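Local coordinates for lipoprotein (PDB 3CX3) that binds zinc as a surface lipoprotein and probably hands the metal to an ABC transporter for uptake by the pneumococcus, at residues G10-S16 with L31-I37; M23-S28 with I135-L139; I56-D60 with K81-K86; W122-A128 with Y268-L272; K228-S234 with V250-L255. One frame throughout, in Å; residues are numbered along the deposited sequence.

Interaction 1: residues G10-S16 with L31-I37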
# COMPACT_ATOMS: atom_id res chain seq x y z
N GLY A 10 -18.94 19.31 2.08
CA GLY A 10 -17.94 18.66 1.25
C GLY A 10 -18.62 17.46 0.63
O GLY A 10 -19.81 17.26 0.85
N MSE A 11 -17.86 16.67 -0.13
CA MSE A 11 -18.32 15.38 -0.65
C MSE A 11 -18.00 14.26 0.32
O MSE A 11 -16.83 14.07 0.67
CB MSE A 11 -17.66 15.05 -1.98
CG MSE A 11 -18.46 15.42 -3.21
SE MSE A 11 -17.69 14.64 -4.83
CE MSE A 11 -15.81 15.12 -4.62
N LYS A 12 -19.03 13.51 0.72
CA LYS A 12 -18.84 12.34 1.59
C LYS A 12 -18.13 11.24 0.79
O LYS A 12 -18.63 10.79 -0.25
CB LYS A 12 -20.19 11.85 2.14
CG LYS A 12 -20.07 10.92 3.35
CD LYS A 12 -21.44 10.41 3.84
CE LYS A 12 -22.03 11.33 4.91
NZ LYS A 12 -22.77 10.59 6.00
N ILE A 13 -16.95 10.84 1.28
CA ILE A 13 -16.06 9.94 0.54
C ILE A 13 -15.61 8.76 1.40
O ILE A 13 -15.00 8.93 2.45
CB ILE A 13 -14.82 10.70 -0.07
CG1 ILE A 13 -15.24 11.55 -1.28
CG2 ILE A 13 -13.73 9.75 -0.45
CD1 ILE A 13 -14.19 12.57 -1.70
N VAL A 14 -15.94 7.55 0.94
CA VAL A 14 -15.49 6.34 1.59
C VAL A 14 -14.32 5.74 0.81
O VAL A 14 -14.17 5.90 -0.41
CB VAL A 14 -16.66 5.34 1.85
CG1 VAL A 14 -16.15 4.06 2.49
CG2 VAL A 14 -17.68 5.97 2.78
N THR A 15 -13.49 5.04 1.56
CA THR A 15 -12.13 4.74 1.16
C THR A 15 -11.78 3.37 1.69
O THR A 15 -12.19 3.01 2.79
CB THR A 15 -11.27 5.86 1.71
OG1 THR A 15 -10.97 6.77 0.64
CG2 THR A 15 -10.05 5.35 2.39
N SER A 16 -11.05 2.58 0.91
CA SER A 16 -10.90 1.16 1.25
C SER A 16 -9.97 0.96 2.43
O SER A 16 -10.42 0.48 3.50
CB SER A 16 -10.53 0.29 0.06
OG SER A 16 -9.39 0.74 -0.61
N LEU A 31 -11.33 19.97 1.62
CA LEU A 31 -12.59 20.07 0.88
C LEU A 31 -13.71 19.10 1.22
O LEU A 31 -14.86 19.52 1.37
CB LEU A 31 -12.31 19.97 -0.61
CG LEU A 31 -11.83 21.24 -1.27
CD1 LEU A 31 -11.69 20.94 -2.74
CD2 LEU A 31 -12.80 22.39 -1.03
N ASN A 32 -13.40 17.81 1.31
CA ASN A 32 -14.45 16.81 1.37
C ASN A 32 -14.50 16.04 2.70
O ASN A 32 -13.58 16.13 3.50
CB ASN A 32 -14.32 15.85 0.18
CG ASN A 32 -14.25 16.58 -1.16
OD1 ASN A 32 -15.27 17.00 -1.71
ND2 ASN A 32 -13.05 16.71 -1.71
N ASP A 33 -15.59 15.31 2.92
CA ASP A 33 -15.70 14.42 4.08
C ASP A 33 -15.13 13.04 3.74
O ASP A 33 -15.86 12.13 3.31
CB ASP A 33 -17.14 14.33 4.58
CG ASP A 33 -17.32 13.28 5.68
OD1 ASP A 33 -16.38 13.02 6.47
OD2 ASP A 33 -18.43 12.69 5.75
N VAL A 34 -13.82 12.90 3.96
CA VAL A 34 -13.10 11.68 3.62
C VAL A 34 -12.97 10.80 4.85
O VAL A 34 -12.27 11.14 5.80
CB VAL A 34 -11.69 11.95 3.02
CG1 VAL A 34 -11.00 10.64 2.67
CG2 VAL A 34 -11.79 12.83 1.78
N ARG A 35 -13.67 9.67 4.80
CA ARG A 35 -13.58 8.63 5.82
C ARG A 35 -13.19 7.27 5.22
O ARG A 35 -13.29 7.05 4.01
CB ARG A 35 -14.88 8.53 6.62
CG ARG A 35 -16.10 9.11 5.91
CD ARG A 35 -17.37 8.68 6.59
NE ARG A 35 -17.71 9.54 7.72
CZ ARG A 35 -18.77 10.33 7.75
NH1 ARG A 35 -19.61 10.35 6.72
NH2 ARG A 35 -19.01 11.10 8.82
N MSE A 36 -12.73 6.37 6.08
CA MSE A 36 -12.13 5.11 5.65
C MSE A 36 -13.01 3.93 6.09
O MSE A 36 -13.57 4.00 7.17
CB MSE A 36 -10.74 5.01 6.26
CG MSE A 36 -9.89 3.86 5.78
SE MSE A 36 -8.27 3.75 6.84
CE MSE A 36 -8.18 1.81 6.99
N ILE A 37 -13.14 2.87 5.27
CA ILE A 37 -14.05 1.74 5.57
C ILE A 37 -13.78 1.15 6.95
O ILE A 37 -14.64 0.46 7.53
CB ILE A 37 -14.08 0.63 4.48
CG1 ILE A 37 -15.01 1.03 3.34
CG2 ILE A 37 -14.64 -0.66 5.02
CD1 ILE A 37 -15.05 0.02 2.20

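Interaction 2: residues M23-S28 with I135-L139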
# COMPACT_ATOMS: atom_id res chain seq x y z
N MSE A 23 -4.20 9.35 0.51
CA MSE A 23 -3.94 9.92 -0.79
C MSE A 23 -5.14 10.70 -1.31
O MSE A 23 -4.98 11.64 -2.08
CB MSE A 23 -3.57 8.81 -1.75
CG MSE A 23 -2.33 9.08 -2.52
SE MSE A 23 -1.53 7.46 -3.27
CE MSE A 23 -0.33 8.37 -4.43
N VAL A 24 -6.35 10.32 -0.91
CA VAL A 24 -7.54 11.10 -1.27
C VAL A 24 -7.57 12.36 -0.41
O VAL A 24 -7.82 13.46 -0.92
CB VAL A 24 -8.85 10.32 -1.10
CG1 VAL A 24 -9.98 11.10 -1.72
CG2 VAL A 24 -8.76 8.97 -1.75
N LYS A 25 -7.28 12.19 0.87
CA LYS A 25 -7.16 13.28 1.83
C LYS A 25 -6.09 14.31 1.46
O LYS A 25 -6.26 15.51 1.66
CB LYS A 25 -6.91 12.73 3.24
CG LYS A 25 -8.16 12.57 4.08
CD LYS A 25 -7.84 12.50 5.57
CE LYS A 25 -9.00 13.02 6.42
NZ LYS A 25 -9.05 14.52 6.51
N GLU A 26 -4.97 13.83 0.93
CA GLU A 26 -3.93 14.74 0.45
C GLU A 26 -4.35 15.47 -0.82
O GLU A 26 -3.97 16.62 -1.02
CB GLU A 26 -2.60 14.01 0.26
CG GLU A 26 -1.54 14.47 1.25
CD GLU A 26 -0.86 13.34 1.99
OE1 GLU A 26 0.34 13.11 1.73
OE2 GLU A 26 -1.51 12.69 2.84
N VAL A 27 -5.15 14.81 -1.66
CA VAL A 27 -5.61 15.42 -2.89
C VAL A 27 -6.72 16.44 -2.64
O VAL A 27 -6.84 17.42 -3.37
CB VAL A 27 -6.02 14.37 -3.96
CG1 VAL A 27 -6.78 15.02 -5.12
CG2 VAL A 27 -4.78 13.62 -4.50
N SER A 28 -7.51 16.20 -1.60
CA SER A 28 -8.66 17.05 -1.28
C SER A 28 -8.32 18.26 -0.38
O SER A 28 -9.03 19.27 -0.40
CB SER A 28 -9.77 16.21 -0.64
OG SER A 28 -10.45 15.45 -1.63
N ILE A 135 -6.26 9.79 -9.08
CA ILE A 135 -7.24 10.17 -8.07
C ILE A 135 -7.77 11.56 -8.37
O ILE A 135 -8.99 11.76 -8.50
CB ILE A 135 -6.67 10.05 -6.63
CG1 ILE A 135 -6.55 8.57 -6.23
CG2 ILE A 135 -7.51 10.85 -5.63
CD1 ILE A 135 -5.93 8.30 -4.87
N ALA A 136 -6.85 12.52 -8.51
CA ALA A 136 -7.22 13.90 -8.81
C ALA A 136 -8.04 13.96 -10.08
O ALA A 136 -9.11 14.53 -10.07
CB ALA A 136 -5.98 14.79 -8.90
N ASP A 137 -7.57 13.33 -11.16
CA ASP A 137 -8.31 13.28 -12.43
C ASP A 137 -9.77 12.84 -12.25
O ASP A 137 -10.71 13.57 -12.61
CB ASP A 137 -7.62 12.36 -13.43
CG ASP A 137 -6.30 12.94 -13.95
OD1 ASP A 137 -5.70 12.34 -14.87
OD2 ASP A 137 -5.87 14.00 -13.45
N LYS A 138 -9.94 11.65 -11.68
CA LYS A 138 -11.28 11.09 -11.49
C LYS A 138 -12.08 11.96 -10.54
O LYS A 138 -13.25 12.25 -10.80
CB LYS A 138 -11.21 9.65 -10.96
CG LYS A 138 -10.60 8.65 -11.93
CD LYS A 138 -10.42 7.29 -11.23
CE LYS A 138 -10.60 6.10 -12.16
NZ LYS A 138 -9.76 6.15 -13.41
N LEU A 139 -11.45 12.40 -9.46
CA LEU A 139 -12.08 13.37 -8.56
C LEU A 139 -12.46 14.65 -9.30
O LEU A 139 -13.55 15.20 -9.08
CB LEU A 139 -11.20 13.69 -7.35
CG LEU A 139 -11.65 13.10 -6.00
CD1 LEU A 139 -12.12 11.65 -6.14
CD2 LEU A 139 -10.57 13.22 -4.89

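Interaction 3: residues I56-D60 with K81-K86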
# COMPACT_ATOMS: atom_id res chain seq x y z
N ILE A 56 -21.08 2.37 1.80
CA ILE A 56 -20.57 2.72 0.47
C ILE A 56 -21.71 3.30 -0.37
O ILE A 56 -21.63 4.44 -0.81
CB ILE A 56 -19.96 1.51 -0.28
CG1 ILE A 56 -18.59 1.16 0.27
CG2 ILE A 56 -19.81 1.81 -1.77
CD1 ILE A 56 -18.20 -0.27 0.01
N TYR A 57 -22.77 2.51 -0.55
CA TYR A 57 -23.93 2.95 -1.30
C TYR A 57 -24.51 4.26 -0.79
O TYR A 57 -25.16 4.98 -1.52
CB TYR A 57 -25.01 1.84 -1.34
CG TYR A 57 -24.66 0.65 -2.22
CD1 TYR A 57 -24.14 0.83 -3.51
CD2 TYR A 57 -24.86 -0.65 -1.77
CE1 TYR A 57 -23.81 -0.26 -4.31
CE2 TYR A 57 -24.54 -1.77 -2.59
CZ TYR A 57 -24.02 -1.57 -3.85
OH TYR A 57 -23.70 -2.66 -4.65
N ASP A 58 -24.22 4.59 0.47
CA ASP A 58 -24.67 5.83 1.12
C ASP A 58 -23.77 7.05 0.84
O ASP A 58 -24.24 8.19 0.84
CB ASP A 58 -24.75 5.57 2.63
CG ASP A 58 -25.24 6.76 3.41
OD1 ASP A 58 -24.92 6.83 4.62
OD2 ASP A 58 -25.96 7.62 2.84
N ALA A 59 -22.47 6.81 0.63
CA ALA A 59 -21.51 7.87 0.33
C ALA A 59 -21.82 8.54 -1.01
O ALA A 59 -22.66 8.04 -1.76
CB ALA A 59 -20.09 7.29 0.31
N ASP A 60 -21.15 9.66 -1.29
CA ASP A 60 -21.15 10.26 -2.64
C ASP A 60 -20.08 9.63 -3.53
O ASP A 60 -20.27 9.46 -4.73
CB ASP A 60 -20.88 11.77 -2.57
CG ASP A 60 -21.96 12.53 -1.83
OD1 ASP A 60 -23.07 12.69 -2.40
OD2 ASP A 60 -21.67 13.00 -0.71
N LYS A 81 -29.04 -1.11 -6.80
CA LYS A 81 -29.25 -0.98 -5.37
C LYS A 81 -29.60 0.46 -5.01
O LYS A 81 -29.44 0.88 -3.86
CB LYS A 81 -28.02 -1.49 -4.61
CG LYS A 81 -27.59 -2.90 -5.06
CD LYS A 81 -27.21 -3.83 -3.92
CE LYS A 81 -28.43 -4.54 -3.36
NZ LYS A 81 -29.30 -3.62 -2.57
N LYS A 82 -30.09 1.19 -6.02
CA LYS A 82 -30.63 2.55 -5.90
C LYS A 82 -29.64 3.58 -5.35
O LYS A 82 -30.01 4.43 -4.53
CB LYS A 82 -31.98 2.56 -5.14
CG LYS A 82 -31.90 2.81 -3.60
CD LYS A 82 -33.17 3.51 -3.09
CE LYS A 82 -33.07 3.89 -1.62
NZ LYS A 82 -34.35 4.52 -1.13
N SER A 83 -28.40 3.52 -5.82
CA SER A 83 -27.36 4.42 -5.35
C SER A 83 -26.79 5.32 -6.45
O SER A 83 -27.14 5.20 -7.63
CB SER A 83 -26.24 3.65 -4.65
OG SER A 83 -25.30 4.54 -4.08
N LYS A 84 -25.90 6.21 -6.03
CA LYS A 84 -25.39 7.29 -6.86
C LYS A 84 -23.90 7.52 -6.58
O LYS A 84 -23.38 8.63 -6.79
CB LYS A 84 -26.19 8.57 -6.57
CG LYS A 84 -26.20 9.01 -5.07
CD LYS A 84 -26.98 8.04 -4.16
CE LYS A 84 -26.68 8.28 -2.69
NZ LYS A 84 -25.23 8.13 -2.33
N VAL A 85 -23.24 6.48 -6.06
CA VAL A 85 -21.80 6.51 -5.80
C VAL A 85 -21.03 6.55 -7.09
O VAL A 85 -21.40 5.90 -8.08
CB VAL A 85 -21.28 5.28 -5.02
CG1 VAL A 85 -21.17 5.57 -3.54
CG2 VAL A 85 -22.11 4.05 -5.28
N LYS A 86 -19.96 7.33 -7.08
CA LYS A 86 -18.93 7.23 -8.08
C LYS A 86 -17.95 6.25 -7.48
O LYS A 86 -17.39 6.49 -6.41
CB LYS A 86 -18.29 8.60 -8.31
CG LYS A 86 -19.25 9.77 -8.07
CD LYS A 86 -20.59 9.60 -8.82
CE LYS A 86 -21.49 10.85 -8.68
NZ LYS A 86 -22.17 11.00 -7.35

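Interaction 4: residues W122-A128 with Y268-L272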
# COMPACT_ATOMS: atom_id res chain seq x y z
N TRP A 122 1.81 1.12 -4.19
CA TRP A 122 1.88 2.35 -3.42
C TRP A 122 3.21 2.62 -2.71
O TRP A 122 3.47 3.75 -2.30
CB TRP A 122 0.71 2.40 -2.43
CG TRP A 122 0.67 1.28 -1.41
CD1 TRP A 122 1.23 1.29 -0.18
CD2 TRP A 122 0.00 0.01 -1.53
NE1 TRP A 122 0.98 0.11 0.48
CE2 TRP A 122 0.22 -0.69 -0.32
CE3 TRP A 122 -0.76 -0.60 -2.54
CZ2 TRP A 122 -0.30 -1.98 -0.08
CZ3 TRP A 122 -1.27 -1.89 -2.32
CH2 TRP A 122 -1.04 -2.56 -1.09
N LEU A 123 4.05 1.58 -2.60
CA LEU A 123 5.32 1.60 -1.86
C LEU A 123 6.48 2.06 -2.70
O LEU A 123 7.61 2.23 -2.23
CB LEU A 123 5.64 0.20 -1.33
CG LEU A 123 4.79 -0.23 -0.13
CD1 LEU A 123 5.15 -1.67 0.26
CD2 LEU A 123 4.93 0.75 1.08
N ASP A 124 6.22 2.26 -3.98
CA ASP A 124 7.23 2.77 -4.86
C ASP A 124 6.88 4.22 -5.00
O ASP A 124 5.80 4.54 -5.50
CB ASP A 124 7.16 2.06 -6.19
CG ASP A 124 8.04 2.68 -7.22
OD1 ASP A 124 8.50 3.81 -7.00
OD2 ASP A 124 8.25 2.02 -8.26
N PRO A 125 7.77 5.12 -4.56
CA PRO A 125 7.48 6.55 -4.53
C PRO A 125 6.88 7.09 -5.85
O PRO A 125 5.85 7.75 -5.82
CB PRO A 125 8.84 7.17 -4.22
CG PRO A 125 9.52 6.13 -3.38
CD PRO A 125 9.13 4.83 -4.06
N GLU A 126 7.51 6.79 -6.99
CA GLU A 126 6.94 7.12 -8.31
C GLU A 126 5.48 6.70 -8.52
O GLU A 126 4.68 7.46 -9.07
CB GLU A 126 7.76 6.48 -9.42
CG GLU A 126 8.98 7.26 -9.85
CD GLU A 126 9.12 7.29 -11.36
OE1 GLU A 126 8.11 7.63 -12.03
OE2 GLU A 126 10.22 6.99 -11.86
N LYS A 127 5.17 5.47 -8.08
CA LYS A 127 3.89 4.85 -8.33
C LYS A 127 2.83 5.32 -7.35
O LYS A 127 1.64 5.34 -7.68
CB LYS A 127 4.00 3.32 -8.33
CG LYS A 127 4.83 2.80 -9.52
CD LYS A 127 4.89 1.30 -9.54
CE LYS A 127 5.78 0.78 -10.65
NZ LYS A 127 5.14 0.93 -11.98
N ALA A 128 3.24 5.70 -6.15
CA ALA A 128 2.30 6.39 -5.31
C ALA A 128 1.93 7.65 -6.10
O ALA A 128 0.76 7.93 -6.33
CB ALA A 128 2.92 6.72 -3.97
N TYR A 268 1.43 10.78 4.19
CA TYR A 268 1.65 9.45 3.60
C TYR A 268 3.13 9.27 3.27
O TYR A 268 3.77 8.33 3.74
CB TYR A 268 0.80 9.20 2.35
CG TYR A 268 1.14 7.88 1.70
CD1 TYR A 268 0.68 6.69 2.25
CD2 TYR A 268 1.92 7.81 0.56
CE1 TYR A 268 1.00 5.47 1.69
CE2 TYR A 268 2.24 6.58 -0.02
CZ TYR A 268 1.77 5.42 0.56
OH TYR A 268 2.08 4.21 0.02
N LEU A 269 3.65 10.20 2.47
CA LEU A 269 5.04 10.18 2.05
C LEU A 269 6.03 10.21 3.22
O LEU A 269 7.11 9.60 3.15
CB LEU A 269 5.31 11.30 1.06
CG LEU A 269 4.79 10.97 -0.34
CD1 LEU A 269 5.00 12.14 -1.29
CD2 LEU A 269 5.43 9.69 -0.90
N GLU A 270 5.65 10.90 4.29
CA GLU A 270 6.40 10.90 5.53
C GLU A 270 6.52 9.50 6.15
O GLU A 270 7.58 9.15 6.66
CB GLU A 270 5.80 11.91 6.51
CG GLU A 270 6.08 13.35 6.10
CD GLU A 270 5.50 14.40 7.01
OE1 GLU A 270 5.82 15.58 6.79
OE2 GLU A 270 4.72 14.06 7.94
N ASN A 271 5.44 8.70 6.10
CA ASN A 271 5.46 7.30 6.54
C ASN A 271 6.20 6.34 5.59
O ASN A 271 6.90 5.41 6.04
CB ASN A 271 4.04 6.75 6.76
CG ASN A 271 3.40 7.21 8.05
OD1 ASN A 271 3.85 6.89 9.15
ND2 ASN A 271 2.30 7.94 7.92
N LEU A 272 6.00 6.55 4.28
CA LEU A 272 6.77 5.83 3.27
C LEU A 272 8.26 6.06 3.53
O LEU A 272 9.02 5.11 3.71
CB LEU A 272 6.36 6.25 1.85
CG LEU A 272 6.96 5.57 0.61
CD1 LEU A 272 6.93 4.04 0.65
CD2 LEU A 272 6.24 6.06 -0.60

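Interaction 5: residues K228-S234 with V250-L255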
# COMPACT_ATOMS: atom_id res chain seq x y z
N LYS A 228 20.41 -10.47 8.08
CA LYS A 228 20.70 -10.25 9.49
C LYS A 228 19.44 -9.90 10.25
O LYS A 228 19.32 -10.19 11.44
CB LYS A 228 21.70 -9.10 9.62
CG LYS A 228 23.09 -9.39 9.03
CD LYS A 228 24.01 -8.15 9.10
CE LYS A 228 25.52 -8.56 9.08
NZ LYS A 228 26.42 -7.34 8.94
N THR A 229 18.50 -9.27 9.55
CA THR A 229 17.26 -8.82 10.12
C THR A 229 16.13 -9.37 9.26
O THR A 229 16.15 -9.21 8.04
CB THR A 229 17.20 -7.26 10.16
OG1 THR A 229 18.25 -6.76 11.01
CG2 THR A 229 15.87 -6.75 10.66
N ILE A 230 15.17 -10.04 9.89
CA ILE A 230 13.91 -10.29 9.22
C ILE A 230 13.01 -9.11 9.61
O ILE A 230 12.98 -8.70 10.78
CB ILE A 230 13.31 -11.69 9.55
CG1 ILE A 230 13.39 -12.00 11.05
CG2 ILE A 230 14.04 -12.79 8.77
CD1 ILE A 230 12.74 -13.31 11.43
N PHE A 231 12.34 -8.53 8.62
CA PHE A 231 11.47 -7.39 8.87
C PHE A 231 10.01 -7.83 9.08
O PHE A 231 9.32 -8.19 8.12
CB PHE A 231 11.56 -6.37 7.73
CG PHE A 231 12.87 -5.64 7.65
CD1 PHE A 231 13.19 -4.65 8.57
CD2 PHE A 231 13.77 -5.92 6.62
CE1 PHE A 231 14.41 -3.94 8.49
CE2 PHE A 231 15.00 -5.24 6.52
CZ PHE A 231 15.32 -4.24 7.45
N THR A 232 9.54 -7.79 10.33
CA THR A 232 8.15 -8.07 10.62
C THR A 232 7.33 -6.80 10.58
O THR A 232 7.86 -5.72 10.34
CB THR A 232 7.95 -8.71 12.01
OG1 THR A 232 8.71 -8.00 13.00
CG2 THR A 232 8.37 -10.16 11.98
N GLU A 233 6.02 -6.94 10.79
CA GLU A 233 5.15 -5.83 11.12
C GLU A 233 4.72 -5.95 12.58
O GLU A 233 5.13 -6.87 13.29
CB GLU A 233 3.91 -5.81 10.23
CG GLU A 233 4.17 -6.01 8.74
CD GLU A 233 3.11 -6.90 8.10
OE1 GLU A 233 2.19 -7.32 8.84
OE2 GLU A 233 3.19 -7.20 6.88
N SER A 234 3.89 -5.02 13.03
CA SER A 234 3.20 -5.17 14.31
C SER A 234 2.19 -6.28 14.09
O SER A 234 2.36 -7.39 14.61
CB SER A 234 2.47 -3.88 14.70
OG SER A 234 1.46 -4.15 15.66
N VAL A 250 19.55 -14.83 13.33
CA VAL A 250 19.23 -13.82 14.35
C VAL A 250 18.51 -12.60 13.73
O VAL A 250 18.38 -12.50 12.51
CB VAL A 250 20.53 -13.32 15.10
CG1 VAL A 250 21.33 -14.48 15.69
CG2 VAL A 250 21.42 -12.47 14.19
N GLY A 251 18.04 -11.69 14.59
CA GLY A 251 17.66 -10.32 14.19
C GLY A 251 16.26 -10.05 13.68
O GLY A 251 15.87 -10.55 12.63
N LEU A 252 15.51 -9.22 14.42
CA LEU A 252 14.14 -8.82 14.07
C LEU A 252 13.88 -7.31 14.12
O LEU A 252 14.08 -6.67 15.15
CB LEU A 252 13.12 -9.51 14.99
CG LEU A 252 12.15 -10.56 14.43
CD1 LEU A 252 11.21 -11.04 15.52
CD2 LEU A 252 11.37 -9.99 13.28
N LYS A 253 13.43 -6.75 12.99
CA LYS A 253 12.96 -5.36 12.93
C LYS A 253 11.68 -5.24 12.12
O LYS A 253 11.46 -6.00 11.19
CB LYS A 253 14.03 -4.41 12.37
CG LYS A 253 15.08 -4.05 13.38
CD LYS A 253 15.64 -2.66 13.13
CE LYS A 253 16.63 -2.65 11.98
NZ LYS A 253 17.59 -1.51 12.07
N THR A 254 10.85 -4.28 12.50
CA THR A 254 9.55 -4.09 11.88
C THR A 254 9.58 -3.05 10.78
O THR A 254 10.18 -2.00 10.94
CB THR A 254 8.45 -3.76 12.93
OG1 THR A 254 7.38 -3.04 12.30
CG2 THR A 254 9.01 -2.92 14.03
N LEU A 255 8.92 -3.37 9.66
CA LEU A 255 8.91 -2.56 8.44
C LEU A 255 7.46 -2.46 7.95
O LEU A 255 6.84 -3.49 7.67
CB LEU A 255 9.75 -3.28 7.40
CG LEU A 255 10.80 -2.74 6.41
CD1 LEU A 255 10.52 -3.42 5.11
CD2 LEU A 255 10.86 -1.20 6.23
O HOH W 1 7.47 -6.00 7.44

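Interaction 1: residues G10-S16 with L31-I37
Gly10 lies against the turn that leads into the second strand, its CA 3.2 Å from Leu31 O. The direction a CB would take there runs straight into that carbonyl, and the backbone angles by themselves call for glycine. Selenomethionine Met11 follows: its backbone N gives a hydrogen bond to Asn32 OD1, 3.1 Å away in the carbonyl plane and on a lone pair, while its side chain runs alongside that of Asn32. The amide nitrogen of Asn32 turns elsewhere, to Ser28 and Tyr150. At Lys12 the chain lies beside Asp33, its CG 3.4 Å from Asp33 OD2, and the same carboxylate oxygen also draws Arg35 NH1 by charge. Edge strand 33-36 lies beside inner strand 12-15 in a four-stranded parallel sheet, the two joined through helix 18-28 in a beta-alpha-beta crossover. Ile13 is bonded through both its N and its O, Ile13 N to Asp33 O at 2.6 Å and Arg35 N to Ile13 O at 2.8 Å. Val14 CG1, anti to the backbone N (chi1 178°), is laid across Ile37, 3.3 Å from Ile37 CG1. Thr15 turns to the helix-covered face, where its CG2 meets Met36 CG and its carbonyl O receives Ile37 N at 2.7 Å.

Interaction 2: residues M23-S28 with I135-L139
Val27 is directed toward the facing helix and spreads its two methyls over neighbouring residues there: CG1 rests 3.9 Å from Ala136 CB, and CG2 lies 4.1 Å from Ile135 CG2. With CG1 anti to the backbone N (chi1 168°), each branch has its own neighbour. Ile135 answers with both of its arms. Its CG2 meets Val27 obliquely, whereas CD1, at the end of the longer arm, reaches along helix 18-28 to Met23 CB, 3.9 Å away, and passes Val24 CG2 at a looser distance. One turn further on, Leu139 brings CD2 in among three residues: it comes at about a right angle to Val24, 3.9 Å from CG1 of that residue, brushes Val27 CG1, and lies 4.0 Å from Ser28 OG. That hydroxyl is not left without a partner, since it is hydrogen-bonded to Asn32 and makes a weak bond back to Val24 O. Apart from the Ser28 hydroxyl, the contact is made by aliphatic carbon, and every touching residue is buried. The short segments cross at -65° with their axes 10.3 Å apart at closest, a fairly wide spacing bridged by the long side chains of Ile135 and Leu139. Helix 147-173 closes the neighbouring side, Tyr150 lying on Val27 and Phe157 on Met23, while Leu139 also touches Leu88 of strand 86-89.

Interaction 3: residues I56-D60 with K81-K86
Tyr57 O, near the end of helix 50-58, accepts two donors from the 81-86 loop. Ser83 OG is the closer at 2.6 Å, in the carbonyl plane and on a lone pair; its hydroxyl is anti to the backbone N of its own residue (chi1 -174°), which turns it to the helix. Lys84 NZ comes in at 3.3 Å, tilted 31° from that plane, and makes a further weak bond to Asp58 O. The lysine ammonium is thus gathered over carbonyls at the C-terminal end of the helix, where the helix dipole would probably favour a positive charge. Lys81 CB stands over one face of the Tyr57 ring, 4.1 Å from its centroid in a CH-pi contact; Lys81 CG and CD run out past the rim, CD 3.6 Å from Tyr57 CE2. Val85 CG2 meets the ring at its edge, and Tyr57 OH is tied to the backbone N of Asp77. Beyond the helix, Lys86 N bonds to Asp60 O at 3.2 Å, just ahead of where strands 61-64 and 86-89 run side by side. The loop leading into edge strand 86-89 of the parallel sheet thus supplies side-chain donors to carbonyls at the C-terminal end of helix 50-58, within this alpha/beta lobe.

Interaction 4: residues W122-A128 with Y268-L272
Tyr268 and Trp122 cross at about a right angle, with the phenol oxygen meeting the indole at its edge and in its plane, 3.0 Å from Trp122 CD1. Tyr268 CG is anti to the backbone N (chi1 175°), which sends the ring from its helix toward the 3-10 segment at 122-123. There Tyr268 OH donates a hydrogen bond of 2.7 Å to Trp122 O. The carbonyl oxygen lies in the plane of the phenol ring, whereas the hydroxyl stands 67° out of the carbonyl plane, away from the lone pairs, so the bond comes in over the flat peptide group. Trp122 NE1 is hydrogen-bonded to Pro257 O, which helps set the rotation of the indole. Further along the phenol, Ala128 CB sits 4.0 Å from Tyr268 CE2. One turn on in helix 268-281, Leu272 points the same general way and splits its methyls: CD1 meets Leu123 obliquely, 3.9 Å from Leu123 CD2 and 3.5 Å from Leu123 O, and CD2 settles against Pro125, 4.3 Å from Pro125 CG. All of these residues are buried, close to the centre of the chain. The indole also meets the ring of zinc ligand His120, and the Trp122 side chain is about 5 Å from the zinc ion at its nearest, so the contact forms second-shell packing behind the metal site, at the start of helix 125-142.

Interaction 5: residues K228-S234 with V250-L255
Ile230 is bonded through both N and O: Ile230 N reaches Gly251 O at 2.9 Å, and Ile230 O takes Lys253 N at 3.0 Å, giving parallel strand pairing. Further along the placing of the carbonyls is less sure, although Leu255 N still appears to reach Thr232 O. A water lies between Phe231 O and Leu255 O (2.9 and 2.6 Å) and can donate to either, though it has more acceptors in reach than protons. Among apolar contacts, Leu252 CD2 lies 3.6 Å from Ile230 CG1 and 3.3 Å from Thr232 CG2. On the other face, Phe231 CG is anti to the carbonyl carbon (chi1 -69°), holding the ring beside Lys253 and under Leu255, whose CG makes a CH-pi contact, 4.1 Å from the ring centroid. Just past the strand, Glu233 is hydrogen-bonded to zinc ligand His184 ND1, a second-shell link. Crossover helix 239-245 packs on Ile230, Leu252 and Thr232; helix 268-281 packs against Phe231 and Leu255, with strand 180-182 alongside strand 230-232.

How the interactions relate
Interactions 1 and 5 are the same kind of join, partly buried parallel strand pairs closed by a helical crossover, but they lie on opposite sides of the chain's centre in two separate four-stranded sheets. Interactions 1, 2 and 3 gather round the first sheet: Val24 of interaction 2 packs on Ile13 and Thr15, and Ala59 of interaction 3 packs on Val14. Interactions 2 and 4 share helix 125-142 and are wholly buried, the former almost wholly aliphatic, the latter with one tyrosine hydrogen bond near the zinc. Interaction 3, the most peripheral, relies on lysine and serine donors. Interaction 5 is nested within the loop that interaction 4 closes, without touching it.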